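Local coordinates for protein dephospho-CoA kinase (Campylobacter jejuni subsp. jejuni serotype O:2, PDB 4ZO4) that probably catalyses the last step of coenzyme A biosynthesis, using ATP to phosphorylate the 3'-hydroxyl group of dephospho-CoA, at residues Ile118-Glu123 against Glu169-Lys174. Residues are numbered along the deposited sequence; the frame is centred on the assembly and turned at random.
Sequences IPLFFE and EEKLKK
Lys171 reaches out from the C-terminal part of helix 155-172 and lays its aliphatic chain against Leu120 and Phe121, in the loop that follows strand 114-117. In this P-loop kinase fold, strand 114-117 belongs to the parallel sheet and neighbours strand 7-12, which leads into the predicted ATP-binding P-loop. The lysine supplies about half of the 159 Å² buried here, and the closest approaches are all carbon to carbon. The CB and CG end of the Lys171 chain meets Leu120: CD1 of Leu120 sits 3.5 Å from CG of Lys171 and 3.9 Å from its CB, the two side chains running past each other in opposite directions. CG anti to the backbone N (chi1 -177°) carries the branched end of Leu120 out to the first carbons of the Lys171 side chain. Farther out, the lysine bends at chi2, chi3 and chi4 and passes the phenyl ring of Phe121 at a slant. CE lies 3.6 Å from CD2 of Phe121 and 3.7 Å from CE2, so it sits almost equally far from both ends of that ring bond. On the same helix, Leu120 and Phe121 both touch Ile168, and Phe121 touches Asp167. Phe121 additionally packs on Glu83 of the second subunit, so the loop bridges helix 155-172 and that subunit, to which the Phe121 backbone is hydrogen-bonded. The side chain of Leu120 comes within about 7 Å of that of Lys18, a predicted ATP-binding residue, close to the presumed nucleotide site. One carbon nearer the backbone than CE, CD of Lys171 is still 4.1 Å from CE2 of Phe121.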
loop_
_atom_site.group_PDB
_atom_site.type_symbol
_atom_site.label_atom_id
_atom_site.label_comp_id
_atom_site.label_asym_id
_atom_site.label_seq_id
_atom_site.Cartn_x
_atom_site.Cartn_y
_atom_site.Cartn_z
ATOM N N ILE A 118 -13.391 19.120 7.932
ATOM C CA ILE A 118 -12.804 18.000 7.158
ATOM C C ILE A 118 -12.169 16.919 8.041
ATOM O O ILE A 118 -11.407 17.234 8.948
ATOM C CB ILE A 118 -11.780 18.542 6.138
ATOM C CG1 ILE A 118 -11.284 17.447 5.195
ATOM C CG2 ILE A 118 -10.602 19.189 6.830
ATOM C CD1 ILE A 118 -10.402 17.951 4.069
ATOM N N PRO A 119 -12.500 15.636 7.804
ATOM C CA PRO A 119 -11.796 14.525 8.480
ATOM C C PRO A 119 -10.305 14.526 8.250
ATOM O O PRO A 119 -9.847 14.696 7.130
ATOM C CB PRO A 119 -12.398 13.271 7.860
ATOM C CG PRO A 119 -13.705 13.687 7.246
ATOM C CD PRO A 119 -13.645 15.170 7.005
ATOM N N LEU A 120 -9.553 14.337 9.322
ATOM C CA LEU A 120 -8.112 14.555 9.293
ATOM C C LEU A 120 -7.450 13.867 8.117
ATOM O O LEU A 120 -6.610 14.481 7.478
ATOM C CB LEU A 120 -7.462 14.140 10.625
ATOM C CG LEU A 120 -5.951 14.343 10.828
ATOM C CD1 LEU A 120 -5.524 15.778 10.569
ATOM C CD2 LEU A 120 -5.519 13.921 12.225
ATOM N N PHE A 121 -7.803 12.607 7.827
ATOM C CA PHE A 121 -7.133 11.875 6.727
ATOM C C PHE A 121 -7.978 11.792 5.453
ATOM O O PHE A 121 -8.121 10.747 4.864
ATOM C CB PHE A 121 -6.689 10.485 7.190
ATOM C CG PHE A 121 -5.716 10.514 8.329
ATOM C CD1 PHE A 121 -6.170 10.547 9.643
ATOM C CD2 PHE A 121 -4.346 10.505 8.086
ATOM C CE1 PHE A 121 -5.282 10.579 10.692
ATOM C CE2 PHE A 121 -3.455 10.542 9.130
ATOM C CZ PHE A 121 -3.923 10.585 10.438
ATOM N N PHE A 122 -8.503 12.922 5.010
ATOM C CA PHE A 122 -9.431 12.978 3.895
ATOM C C PHE A 122 -8.607 12.890 2.677
ATOM O O PHE A 122 -7.492 13.367 2.663
ATOM C CB PHE A 122 -10.156 14.316 3.876
ATOM C CG PHE A 122 -11.490 14.301 3.188
ATOM C CD1 PHE A 122 -11.744 15.164 2.155
ATOM C CD2 PHE A 122 -12.505 13.456 3.620
ATOM C CE1 PHE A 122 -12.981 15.188 1.554
ATOM C CE2 PHE A 122 -13.746 13.456 3.010
ATOM C CZ PHE A 122 -13.980 14.325 1.974
ATOM N N GLU A 123 -9.197 12.349 1.624
ATOM C CA GLU A 123 -8.456 11.828 0.510
ATOM C C GLU A 123 -8.351 12.737 -0.705
ATOM O O GLU A 123 -7.276 12.861 -1.302
ATOM C CB GLU A 123 -9.097 10.510 0.078
ATOM C CG GLU A 123 -8.733 9.324 0.947
ATOM C CD GLU A 123 -9.185 7.991 0.361
ATOM O OE1 GLU A 123 -9.957 7.974 -0.631
ATOM O OE2 GLU A 123 -8.771 6.946 0.899
ATOM N N GLU A 169 -0.352 12.466 15.106
ATOM C CA GLU A 169 0.738 13.379 15.437
ATOM C C GLU A 169 1.561 13.759 14.224
ATOM O O GLU A 169 1.986 14.926 14.092
ATOM C CB GLU A 169 1.669 12.784 16.466
ATOM C CG GLU A 169 1.065 12.653 17.846
ATOM C CD GLU A 169 2.113 12.576 18.950
ATOM O OE1 GLU A 169 1.729 12.808 20.126
ATOM O OE2 GLU A 169 3.307 12.282 18.663
ATOM N N GLU A 170 1.799 12.789 13.336
ATOM C CA GLU A 170 2.456 13.096 12.055
ATOM C C GLU A 170 1.758 14.185 11.274
ATOM O O GLU A 170 2.419 15.004 10.633
ATOM C CB GLU A 170 2.556 11.882 11.146
ATOM C CG GLU A 170 3.969 11.377 10.976
ATOM C CD GLU A 170 4.907 12.371 10.312
ATOM O OE1 GLU A 170 5.986 12.658 10.890
ATOM O OE2 GLU A 170 4.569 12.851 9.204
ATOM N N LYS A 171 0.431 14.196 11.303
ATOM C CA LYS A 171 -0.302 15.140 10.470
ATOM C C LYS A 171 -0.129 16.615 10.907
ATOM O O LYS A 171 -0.367 17.527 10.134
ATOM C CB LYS A 171 -1.762 14.759 10.456
ATOM C CG LYS A 171 -2.434 14.949 9.120
ATOM C CD LYS A 171 -1.792 14.105 8.018
ATOM C CE LYS A 171 -2.830 13.575 7.042
ATOM N NZ LYS A 171 -2.463 13.906 5.639
ATOM N N LEU A 172 0.296 16.852 12.143
ATOM C CA LEU A 172 0.424 18.220 12.660
ATOM C C LEU A 172 1.564 18.976 11.967
ATOM O O LEU A 172 1.491 20.186 11.756
ATOM C CB LEU A 172 0.678 18.184 14.157
ATOM C CG LEU A 172 -0.397 17.525 15.018
ATOM C CD1 LEU A 172 0.041 17.575 16.472
ATOM C CD2 LEU A 172 -1.765 18.186 14.869
ATOM N N LYS A 173 2.612 18.259 11.602
ATOM C CA LYS A 173 3.688 18.811 10.777
ATOM C C LYS A 173 3.176 19.658 9.609
ATOM O O LYS A 173 3.945 20.435 9.036
ATOM C CB LYS A 173 4.579 17.681 10.232
ATOM C CG LYS A 173 5.024 16.678 11.311
ATOM C CD LYS A 173 6.412 16.122 11.119
ATOM C CE LYS A 173 6.905 15.443 12.391
ATOM N NZ LYS A 173 8.153 14.642 12.142
ATOM N N LYS A 174 1.896 19.499 9.254
ATOM C CA LYS A 174 1.257 20.289 8.198
ATOM C C LYS A 174 0.101 21.235 8.636
ATOM O O LYS A 174 -0.502 21.895 7.806
ATOM C CB LYS A 174 0.793 19.350 7.071
ATOM C CG LYS A 174 1.928 18.813 6.200
ATOM C CD LYS A 174 1.436 17.731 5.237
ATOM C CE LYS A 174 1.547 16.332 5.842
ATOM N NZ LYS A 174 0.985 15.250 4.970
#